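Local coordinates for putative alpha/beta hydrolase FOLD protein (Candidatus Nitrososphaera gargensis, PDB 5A62) that probably hydrolyses carboxylic esters, as a thaumarchaeal member of the alpha/beta hydrolase fold family, at residues S49-I54 with I261-L266; E57-H62 with Q75-D80; R164-D169 with D247-I252; V213-G218 with R226-T231. All coordinates share one frame; numbering follows the deposited sequence. Where two conformers were deposited one is given.

Contact 1 (S49-I54 with I261-L266); sequences SGFRVI and ILMGFL
M263 and L266, one turn apart on helix 256-272, meet the side chains of S49 and F51 just before strand 52-56. The contact is van der Waals packing, mostly apolar. M263 does the reaching: its chain is bent at chi2 and chi3 (-47° and -61°), which brings the terminal methyl back across the gap, and M263 CE stops 3.5 Å from S49 OG. The same methyl lies at the edge of the F51 ring, near its plane, with M263 CE 4.3 Å from F51 CE2. L266 meets the far end of that ring along a slanting line, F51 CZ being 4.1 Å from L266 CB.

The polar part belongs to S49 and is local. Its OG hydrogen-bonds to L45 O in the preceding helical turn, so the hydroxyl is already engaged where the methionine methyl covers it. G50, with positive phi, is the C-prime residue of a Schellman motif that closes helix 40-48. L46 of that helix also touches both M263 and L266, and L26 of strand 25-29 adds to the packing round F51 and L266. Two helices thus lie together against the sheet, joined where one turns into its next strand, as in the layered alpha/beta hydrolase fold.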
# COMPACT_ATOMS: atom_id res chain seq x y z
N SER A 49 9.69 -37.53 -1.47
CA SER A 49 10.55 -37.42 -2.59
C SER A 49 11.99 -37.02 -2.27
O SER A 49 12.74 -36.77 -3.19
CB SER A 49 9.96 -36.43 -3.58
OG SER A 49 8.62 -36.77 -3.87
N GLY A 50 12.36 -36.92 -0.98
CA GLY A 50 13.72 -36.63 -0.55
C GLY A 50 14.18 -35.19 -0.40
O GLY A 50 15.33 -34.93 -0.14
N PHE A 51 13.27 -34.23 -0.50
CA PHE A 51 13.61 -32.84 -0.27
C PHE A 51 13.52 -32.40 1.18
O PHE A 51 12.86 -33.04 1.99
CB PHE A 51 12.55 -32.05 -1.05
CG PHE A 51 12.69 -32.19 -2.51
CD1 PHE A 51 13.70 -31.54 -3.16
CD2 PHE A 51 11.80 -32.97 -3.25
CE1 PHE A 51 13.84 -31.63 -4.54
CE2 PHE A 51 11.96 -33.07 -4.64
CZ PHE A 51 12.99 -32.45 -5.27
N ARG A 52 14.26 -31.32 1.46
CA ARG A 52 14.10 -30.57 2.70
C ARG A 52 13.01 -29.52 2.34
O ARG A 52 13.04 -29.00 1.24
CB ARG A 52 15.36 -29.89 3.09
CG ARG A 52 15.28 -28.98 4.27
CD ARG A 52 16.58 -28.29 4.46
NE ARG A 52 16.64 -27.40 5.58
CZ ARG A 52 17.71 -26.69 5.90
NH1 ARG A 52 18.80 -26.68 5.14
NH2 ARG A 52 17.66 -25.95 6.98
N VAL A 53 12.06 -29.36 3.20
CA VAL A 53 10.87 -28.50 2.93
C VAL A 53 10.76 -27.43 4.00
O VAL A 53 10.53 -27.74 5.18
CB VAL A 53 9.60 -29.27 2.86
CG1 VAL A 53 8.45 -28.35 2.37
CG2 VAL A 53 9.79 -30.45 1.88
N ILE A 54 10.90 -26.19 3.58
CA ILE A 54 10.77 -25.04 4.45
C ILE A 54 9.47 -24.33 4.12
O ILE A 54 9.22 -24.09 2.92
CB ILE A 54 11.93 -24.08 4.26
CG1 ILE A 54 13.25 -24.80 4.69
CG2 ILE A 54 11.73 -22.83 5.13
CD1 ILE A 54 14.46 -24.24 4.01
N ILE A 261 2.80 -32.35 -12.78
CA ILE A 261 3.57 -31.26 -13.36
C ILE A 261 4.69 -30.77 -12.43
O ILE A 261 5.84 -30.65 -12.82
CB ILE A 261 2.64 -30.10 -13.73
CG1 ILE A 261 1.73 -30.53 -14.89
CG2 ILE A 261 3.45 -28.89 -14.14
CD1 ILE A 261 0.58 -29.59 -15.08
N LEU A 262 4.34 -30.55 -11.17
CA LEU A 262 5.32 -30.10 -10.20
C LEU A 262 6.51 -31.05 -10.09
O LEU A 262 7.67 -30.58 -10.09
CB LEU A 262 4.62 -29.97 -8.85
CG LEU A 262 5.53 -29.53 -7.69
CD1 LEU A 262 5.98 -28.11 -7.93
CD2 LEU A 262 4.87 -29.67 -6.32
N MET A 263 6.24 -32.36 -9.99
CA MET A 263 7.37 -33.27 -9.81
C MET A 263 8.24 -33.36 -11.07
O MET A 263 9.47 -33.48 -11.00
CB MET A 263 6.90 -34.65 -9.31
CG MET A 263 6.12 -34.59 -8.02
SD MET A 263 6.81 -33.58 -6.67
CE MET A 263 8.35 -34.45 -6.45
N GLY A 264 7.63 -33.20 -12.23
CA GLY A 264 8.33 -33.04 -13.45
C GLY A 264 9.30 -31.88 -13.47
O GLY A 264 10.47 -31.97 -13.86
N PHE A 265 8.80 -30.73 -13.04
CA PHE A 265 9.66 -29.57 -12.96
C PHE A 265 10.81 -29.80 -11.98
O PHE A 265 11.94 -29.41 -12.22
CB PHE A 265 8.83 -28.37 -12.44
CG PHE A 265 7.79 -27.80 -13.38
CD1 PHE A 265 7.72 -28.13 -14.76
CD2 PHE A 265 6.88 -26.88 -12.90
CE1 PHE A 265 6.76 -27.55 -15.53
CE2 PHE A 265 5.96 -26.28 -13.70
CZ PHE A 265 5.91 -26.60 -15.00
N LEU A 266 10.53 -30.37 -10.81
CA LEU A 266 11.54 -30.57 -9.81
C LEU A 266 12.59 -31.58 -10.32
O LEU A 266 13.74 -31.45 -9.95
CB LEU A 266 10.93 -31.05 -8.50
CG LEU A 266 10.10 -29.94 -7.80
CD1 LEU A 266 9.40 -30.50 -6.60
CD2 LEU A 266 11.01 -28.83 -7.37

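Contact 2 (E57-H62 with Q75-D80); sequences ELRGHH and QDLIDD
R59 grips D80 side-on with two nitrogens, one to each carboxylate oxygen. The bond from R59 NE to D80 OD2 is 2.8 Å long and uses the syn lone pair of that oxygen; its partner, from R59 NH2 to D80 OD1, measures 3.0 Å and is nearly straight at 167°. Guanidinium and carboxylate planes stand 28° apart, and this two-point hold fixes the rotation of both groups. D80 OD1 has a second cationic partner in R83, one turn further along the helix, so the carboxylate is shared between two arginines, which would probably stabilise its negative charge. A water donates to D80 OD2 at 2.8 Å and takes a weak bond from the backbone N of R59, tying the base of the arginine to its own partner.

The arginine is delivered by a type II turn from L58 to H61, with G60 at positive phi, in the loop that leaves strand 52-56 of the alpha/beta hydrolase sheet and leads to helix 74-87. H61 ND1 donates to R59 O at 2.9 Å, coming from above the carbonyl plane, and H61 NE2 bonds to G33 N; both ring nitrogens therefore help to hold the turn.

Packing flanks the arginine. D76 CB lies over one face of the guanidinium, 3.7 Å from R59 NH2, while the carboxylate of D76 turns back to T73 N near the start of the helix. The extended R59 chain, straight from CG to NE, crosses L77 at a slant, with R59 CG 4.1 Å from L77 CD2.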
# COMPACT_ATOMS: atom_id res chain seq x y z
N GLU A 57 4.88 -18.58 7.43
CA GLU A 57 3.69 -17.79 7.41
C GLU A 57 4.04 -16.33 7.26
O GLU A 57 4.83 -15.76 7.99
CB GLU A 57 2.81 -18.11 8.62
CG GLU A 57 2.25 -19.53 8.48
CD GLU A 57 1.56 -20.20 9.61
OE1 GLU A 57 1.59 -19.73 10.75
OE2 GLU A 57 0.91 -21.22 9.28
N LEU A 58 3.40 -15.71 6.26
CA LEU A 58 3.50 -14.29 6.00
C LEU A 58 3.02 -13.42 7.14
O LEU A 58 2.22 -13.84 7.95
CB LEU A 58 2.70 -13.94 4.76
CG LEU A 58 3.16 -14.60 3.47
CD1 LEU A 58 2.20 -14.15 2.34
CD2 LEU A 58 4.59 -14.36 3.12
N ARG A 59 3.44 -12.17 7.16
CA ARG A 59 3.01 -11.20 8.18
C ARG A 59 1.53 -11.25 8.37
O ARG A 59 0.73 -11.21 7.38
CB ARG A 59 3.36 -9.76 7.81
CG ARG A 59 4.86 -9.55 7.76
CD ARG A 59 5.18 -8.11 7.65
NE ARG A 59 6.62 -7.91 7.47
CZ ARG A 59 7.22 -6.74 7.61
NH1 ARG A 59 6.54 -5.67 8.00
NH2 ARG A 59 8.55 -6.72 7.41
N GLY A 60 1.10 -11.40 9.60
CA GLY A 60 -0.31 -11.31 9.92
C GLY A 60 -1.16 -12.50 9.54
O GLY A 60 -2.43 -12.46 9.59
N HIS A 61 -0.52 -13.60 9.10
CA HIS A 61 -1.21 -14.80 8.70
C HIS A 61 -0.89 -15.89 9.75
O HIS A 61 0.25 -16.20 10.03
CB HIS A 61 -0.74 -15.27 7.34
CG HIS A 61 -1.28 -14.42 6.22
ND1 HIS A 61 -1.03 -13.08 6.06
CD2 HIS A 61 -2.14 -14.76 5.25
CE1 HIS A 61 -1.70 -12.64 5.00
NE2 HIS A 61 -2.39 -13.63 4.49
N HIS A 62 -1.97 -16.39 10.39
CA HIS A 62 -1.92 -17.53 11.35
C HIS A 62 -0.97 -17.16 12.46
O HIS A 62 -1.24 -16.24 13.24
CB HIS A 62 -1.65 -18.82 10.61
CG HIS A 62 -1.87 -20.09 11.37
ND1 HIS A 62 -2.58 -20.20 12.54
CD2 HIS A 62 -1.41 -21.30 11.07
CE1 HIS A 62 -2.58 -21.50 12.91
NE2 HIS A 62 -1.89 -22.17 12.04
N GLN A 75 8.72 -5.24 -0.91
CA GLN A 75 10.11 -5.36 -0.50
C GLN A 75 10.31 -5.83 0.89
O GLN A 75 11.21 -6.61 1.19
CB GLN A 75 10.83 -4.05 -0.74
CG GLN A 75 12.31 -4.14 -0.50
CD GLN A 75 12.97 -5.10 -1.47
OE1 GLN A 75 12.68 -5.06 -2.68
NE2 GLN A 75 13.81 -5.97 -0.96
N ASP A 76 9.43 -5.42 1.80
CA ASP A 76 9.47 -5.88 3.17
C ASP A 76 9.26 -7.37 3.26
O ASP A 76 9.90 -8.02 4.06
CB ASP A 76 8.49 -5.11 4.03
CG ASP A 76 8.87 -3.66 4.14
OD1 ASP A 76 10.02 -3.37 4.58
OD2 ASP A 76 8.03 -2.78 3.85
N LEU A 77 8.34 -7.91 2.50
CA LEU A 77 8.13 -9.35 2.46
C LEU A 77 9.36 -10.08 1.87
O LEU A 77 9.71 -11.18 2.32
CB LEU A 77 6.90 -9.75 1.63
CG LEU A 77 5.59 -9.23 2.18
CD1 LEU A 77 4.43 -9.72 1.35
CD2 LEU A 77 5.32 -9.59 3.64
N ILE A 78 10.02 -9.50 0.93
CA ILE A 78 11.22 -10.14 0.38
C ILE A 78 12.28 -10.15 1.43
O ILE A 78 12.97 -11.17 1.60
CB ILE A 78 11.71 -9.41 -0.89
CG1 ILE A 78 10.62 -9.12 -1.91
CG2 ILE A 78 12.86 -10.20 -1.52
CD1 ILE A 78 9.65 -10.25 -2.16
N ASP A 79 12.42 -9.06 2.16
CA ASP A 79 13.40 -8.99 3.24
C ASP A 79 13.06 -10.00 4.34
O ASP A 79 13.99 -10.65 4.86
CB ASP A 79 13.48 -7.59 3.78
CG ASP A 79 14.01 -6.58 2.79
OD1 ASP A 79 14.61 -6.92 1.79
OD2 ASP A 79 13.85 -5.38 3.14
N ASP A 80 11.81 -10.23 4.65
CA ASP A 80 11.45 -11.26 5.64
C ASP A 80 11.92 -12.59 5.18
O ASP A 80 12.43 -13.41 5.97
CB ASP A 80 9.91 -11.34 5.81
CG ASP A 80 9.27 -10.10 6.47
OD1 ASP A 80 9.99 -9.30 7.13
OD2 ASP A 80 8.03 -9.98 6.27
O HOH W 1 6.42 -12.14 5.61

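Contact 3 (R164-D169 with D247-I252); sequences RDLFAD and DHWVVI
L166 and F167, in a loop, face W249, the N-cap residue of helix 250-253, with the alpha carbons of L166 and W249 8.6 Å apart and a type I turn from D247 to V250 leading into that helix. In the alpha/beta hydrolase fold a loop following the last sheet strand commonly carries the catalytic histidine. H248 fits that place: its NE2 is hydrogen-bonded to S99 OG, the serine of a GxSxG pattern consistent with a nucleophile elbow. The contact therefore joins the loop before helix 170-180 to what is probably the active-site rim.

F167 carries most of it. W249 CB lies at the ring edge, near its plane, 3.6 Å from F167 CZ, while I252 covers one face. A chi1 of -66° in I252 turns CG2 away from the backbone N, and that methyl makes a CH-pi contact 4.1 Å from the F167 ring centroid, 29° off the normal. L166 CG sits above the rim of the F167 ring. H172 and F175 of helix 170-180 extend this packing round I252, and F176 meets the indole edge-to-face. L166 approaches the indole with both branches of its forked end: L166 CD1 and CD2 each stand 4.2 Å from W249 CD1.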
# COMPACT_ATOMS: atom_id res chain seq x y z
N ARG A 164 -21.86 -20.90 -10.19
CA ARG A 164 -21.38 -21.79 -9.15
C ARG A 164 -20.64 -21.11 -8.00
O ARG A 164 -20.30 -19.93 -8.01
CB ARG A 164 -20.55 -22.91 -9.76
CG ARG A 164 -19.49 -22.44 -10.74
CD ARG A 164 -19.36 -23.40 -11.91
NE ARG A 164 -17.99 -23.39 -12.43
CZ ARG A 164 -17.44 -24.34 -13.18
NH1 ARG A 164 -18.13 -25.43 -13.53
NH2 ARG A 164 -16.18 -24.21 -13.58
N ASP A 165 -20.51 -21.90 -6.95
CA ASP A 165 -19.80 -21.46 -5.76
C ASP A 165 -18.34 -21.57 -6.04
O ASP A 165 -17.91 -22.16 -6.99
CB ASP A 165 -20.16 -22.33 -4.58
CG ASP A 165 -21.56 -22.01 -4.04
OD1 ASP A 165 -22.21 -21.06 -4.56
OD2 ASP A 165 -21.97 -22.70 -3.10
N LEU A 166 -17.55 -20.98 -5.16
CA LEU A 166 -16.12 -21.05 -5.28
C LEU A 166 -15.59 -22.52 -5.39
O LEU A 166 -14.73 -22.78 -6.20
CB LEU A 166 -15.47 -20.40 -4.08
CG LEU A 166 -13.95 -20.17 -4.13
CD1 LEU A 166 -13.53 -19.36 -5.33
CD2 LEU A 166 -13.50 -19.45 -2.91
N PHE A 167 -16.10 -23.44 -4.59
CA PHE A 167 -15.73 -24.85 -4.66
C PHE A 167 -16.99 -25.64 -4.84
O PHE A 167 -17.99 -25.41 -4.11
CB PHE A 167 -15.02 -25.29 -3.38
CG PHE A 167 -13.80 -24.47 -3.06
CD1 PHE A 167 -12.64 -24.63 -3.82
CD2 PHE A 167 -13.80 -23.53 -2.06
CE1 PHE A 167 -11.53 -23.86 -3.57
CE2 PHE A 167 -12.69 -22.74 -1.82
CZ PHE A 167 -11.54 -22.89 -2.59
N ALA A 168 -16.90 -26.64 -5.68
CA ALA A 168 -18.05 -27.54 -5.88
C ALA A 168 -18.27 -28.54 -4.73
O ALA A 168 -19.38 -28.92 -4.45
CB ALA A 168 -17.84 -28.31 -7.17
N ASP A 169 -17.17 -28.93 -4.08
CA ASP A 169 -17.09 -29.96 -3.05
C ASP A 169 -17.02 -29.27 -1.68
O ASP A 169 -16.10 -28.47 -1.42
CB ASP A 169 -15.87 -30.83 -3.38
CG ASP A 169 -15.70 -32.04 -2.44
OD1 ASP A 169 -16.32 -32.10 -1.34
OD2 ASP A 169 -14.90 -32.90 -2.86
N ASP A 247 -8.87 -23.03 -11.07
CA ASP A 247 -8.93 -21.59 -10.83
C ASP A 247 -7.92 -21.19 -9.75
O ASP A 247 -6.95 -21.90 -9.44
CB ASP A 247 -10.39 -21.33 -10.41
CG ASP A 247 -10.87 -19.92 -10.68
OD1 ASP A 247 -10.07 -18.97 -10.73
OD2 ASP A 247 -12.14 -19.73 -10.79
N HIS A 248 -8.08 -19.99 -9.20
CA HIS A 248 -7.10 -19.41 -8.32
C HIS A 248 -6.75 -20.29 -7.14
O HIS A 248 -5.56 -20.44 -6.79
CB HIS A 248 -7.68 -18.10 -7.74
CG HIS A 248 -6.75 -17.36 -6.83
ND1 HIS A 248 -6.88 -17.40 -5.45
CD2 HIS A 248 -5.69 -16.56 -7.08
CE1 HIS A 248 -5.96 -16.63 -4.90
NE2 HIS A 248 -5.22 -16.12 -5.86
N TRP A 249 -7.76 -20.88 -6.51
CA TRP A 249 -7.54 -21.66 -5.31
C TRP A 249 -7.25 -23.14 -5.56
O TRP A 249 -7.64 -24.04 -4.84
CB TRP A 249 -8.72 -21.47 -4.34
CG TRP A 249 -8.74 -20.15 -3.73
CD1 TRP A 249 -9.53 -19.08 -4.10
CD2 TRP A 249 -7.88 -19.68 -2.68
NE1 TRP A 249 -9.23 -18.00 -3.32
CE2 TRP A 249 -8.25 -18.34 -2.43
CE3 TRP A 249 -6.89 -20.28 -1.87
CZ2 TRP A 249 -7.62 -17.57 -1.44
CZ3 TRP A 249 -6.27 -19.51 -0.92
CH2 TRP A 249 -6.65 -18.16 -0.71
N VAL A 250 -6.45 -23.39 -6.58
CA VAL A 250 -6.08 -24.73 -6.98
C VAL A 250 -5.39 -25.47 -5.84
O VAL A 250 -5.44 -26.69 -5.75
CB VAL A 250 -5.18 -24.72 -8.27
CG1 VAL A 250 -3.83 -24.11 -8.00
CG2 VAL A 250 -5.05 -26.11 -8.88
N VAL A 251 -4.67 -24.76 -4.96
CA VAL A 251 -3.97 -25.36 -3.84
C VAL A 251 -4.95 -25.94 -2.79
O VAL A 251 -4.59 -26.77 -1.99
CB VAL A 251 -2.98 -24.35 -3.20
CG1 VAL A 251 -3.68 -23.09 -2.75
CG2 VAL A 251 -2.20 -24.93 -2.05
N ILE A 252 -6.18 -25.48 -2.80
CA ILE A 252 -7.20 -26.08 -1.94
C ILE A 252 -7.72 -27.36 -2.60
O ILE A 252 -7.90 -28.36 -1.88
CB ILE A 252 -8.38 -25.10 -1.76
CG1 ILE A 252 -7.91 -23.88 -0.99
CG2 ILE A 252 -9.60 -25.76 -1.11
CD1 ILE A 252 -7.46 -24.12 0.39

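Contact 4 (V213-G218 with R226-T231); sequences VFAIVG and RLIKET
I228 sends both of its branches to strand 212-218, one to each of two residues that face the helix. I228 CG1 lies 3.7 Å from A215 CB, and the end of the same branch, I228 CD1, stays 3.8 Å from A215 CB. The other branch goes to V217, with I228 CG2 3.8 Å from V217 CG1. V217 and I228 run alongside one another, pointing opposite ways, whereas the small A215 lets the longer branch of the isoleucine settle close to the strand. The alpha carbons of A215 and I228 are 7.7 Å apart.

The torsions explain which methyls meet. A chi1 of 63° places V217 CG1 between the backbone N and the carbonyl carbon, and it is this methyl that meets the helix. On I228, a chi1 of -149°, off a staggered value, leaves CG2 between the same two backbone atoms, pointing at V217.

Further out, M121 of strand 116-122 touches I228, and L240 and V242 of strand 239-243 touch V217, so the strands on either side of strand 212-218 complete the bed. The helix is steadied in its own turn: T231 OG1 donates to L227 O at 2.8 Å, from the opposite face of that carbonyl to T231 N. R226 and E230 form a weak salt bridge; R226 also pairs with D133, and E230 with K127.

Strand 212-218, helix 222-234 and strand 239-243 form a beta-alpha-beta unit. Its interface is wholly apolar at this point, which implies that shape and burial, rather than directed bonds, set the helix against the sheet.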
# COMPACT_ATOMS: atom_id res chain seq x y z
N VAL A 213 12.53 -20.55 -14.51
CA VAL A 213 11.23 -20.01 -14.18
C VAL A 213 10.19 -21.00 -14.67
O VAL A 213 10.15 -21.34 -15.83
CB VAL A 213 10.98 -18.65 -14.79
CG1 VAL A 213 9.63 -18.13 -14.31
CG2 VAL A 213 12.07 -17.65 -14.39
N PHE A 214 9.34 -21.43 -13.78
CA PHE A 214 8.25 -22.29 -14.08
C PHE A 214 6.96 -21.67 -13.56
O PHE A 214 6.95 -20.97 -12.56
CB PHE A 214 8.40 -23.65 -13.41
CG PHE A 214 9.65 -24.41 -13.75
CD1 PHE A 214 10.81 -24.29 -13.00
CD2 PHE A 214 9.62 -25.33 -14.77
CE1 PHE A 214 11.92 -25.05 -13.31
CE2 PHE A 214 10.74 -26.08 -15.08
CZ PHE A 214 11.88 -25.95 -14.37
N ALA A 215 5.86 -21.92 -14.22
CA ALA A 215 4.55 -21.45 -13.78
C ALA A 215 3.50 -22.52 -14.06
O ALA A 215 3.50 -23.20 -15.09
CB ALA A 215 4.15 -20.17 -14.43
N ILE A 216 2.62 -22.70 -13.11
CA ILE A 216 1.38 -23.52 -13.21
C ILE A 216 0.21 -22.60 -12.98
O ILE A 216 0.16 -21.96 -11.92
CB ILE A 216 1.40 -24.64 -12.18
CG1 ILE A 216 2.71 -25.45 -12.28
CG2 ILE A 216 0.17 -25.52 -12.37
CD1 ILE A 216 2.92 -26.54 -11.24
N VAL A 217 -0.72 -22.49 -13.94
CA VAL A 217 -1.82 -21.57 -13.83
C VAL A 217 -3.11 -22.29 -14.13
O VAL A 217 -3.15 -23.10 -15.06
CB VAL A 217 -1.61 -20.35 -14.75
CG1 VAL A 217 -1.56 -20.67 -16.20
CG2 VAL A 217 -2.69 -19.30 -14.54
N GLY A 218 -4.15 -21.99 -13.38
CA GLY A 218 -5.48 -22.53 -13.63
C GLY A 218 -6.12 -21.79 -14.79
O GLY A 218 -6.12 -20.57 -14.80
N ARG A 226 -3.86 -14.08 -17.74
CA ARG A 226 -3.48 -12.93 -18.54
C ARG A 226 -2.03 -12.50 -18.17
O ARG A 226 -1.17 -12.26 -19.04
CB ARG A 226 -4.44 -11.79 -18.34
CG ARG A 226 -4.16 -10.66 -19.34
CD ARG A 226 -4.89 -9.36 -18.98
NE ARG A 226 -4.16 -8.66 -17.92
CZ ARG A 226 -4.60 -8.37 -16.69
NH1 ARG A 226 -5.75 -8.74 -16.23
NH2 ARG A 226 -3.79 -7.65 -15.94
N LEU A 227 -1.74 -12.37 -16.88
CA LEU A 227 -0.42 -11.96 -16.48
C LEU A 227 0.66 -12.95 -16.84
O LEU A 227 1.74 -12.51 -17.21
CB LEU A 227 -0.44 -11.64 -14.99
CG LEU A 227 -1.28 -10.48 -14.51
CD1 LEU A 227 -1.28 -10.40 -12.99
CD2 LEU A 227 -0.85 -9.17 -15.08
N ILE A 228 0.41 -14.24 -16.71
CA ILE A 228 1.43 -15.20 -17.03
C ILE A 228 1.64 -15.31 -18.48
O ILE A 228 2.77 -15.50 -18.93
CB ILE A 228 1.19 -16.53 -16.30
CG1 ILE A 228 2.56 -17.19 -16.01
CG2 ILE A 228 0.15 -17.38 -16.97
CD1 ILE A 228 3.41 -16.48 -15.04
N LYS A 229 0.61 -15.14 -19.29
CA LYS A 229 0.78 -15.10 -20.73
C LYS A 229 1.61 -13.92 -21.16
O LYS A 229 2.53 -14.00 -22.01
CB LYS A 229 -0.57 -15.15 -21.42
CG LYS A 229 -1.08 -16.58 -21.42
CD LYS A 229 -2.37 -16.78 -22.20
CE LYS A 229 -3.58 -16.76 -21.28
NZ LYS A 229 -4.89 -16.74 -22.00
N GLU A 230 1.40 -12.76 -20.50
CA GLU A 230 2.22 -11.61 -20.76
C GLU A 230 3.65 -11.88 -20.33
O GLU A 230 4.62 -11.51 -21.00
CB GLU A 230 1.65 -10.36 -20.04
CG GLU A 230 0.29 -9.90 -20.56
CD GLU A 230 -0.44 -8.84 -19.70
OE1 GLU A 230 0.15 -8.33 -18.71
OE2 GLU A 230 -1.62 -8.51 -20.04
N THR A 231 3.83 -12.55 -19.21
CA THR A 231 5.14 -12.88 -18.70
C THR A 231 5.88 -13.81 -19.65
O THR A 231 7.07 -13.56 -19.91
CB THR A 231 5.03 -13.54 -17.32
OG1 THR A 231 4.41 -12.59 -16.41
CG2 THR A 231 6.41 -13.84 -16.75

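Overall arrangement
Contacts 1 and 4 are the only pair that touch: F265 and I261 of helix 256-272 pack on F214 and I216 of strand 212-218, although the contact centres lie about 19 Å apart. That strand thus carries helix 256-272 on one side and helix 222-234 on the other. Along the chain, contact 1 encloses the rest; contact 2 closes before contact 3 opens, and contact 4 is nested inside contact 3. Contacts 2 and 3 lie on opposite sides of the chain's centre, their centres about 25 Å apart and their nearest atoms about 8 Å. Sequence-distant segments are thereby gathered round one mixed sheet, and contact 3 includes the probable catalytic H248.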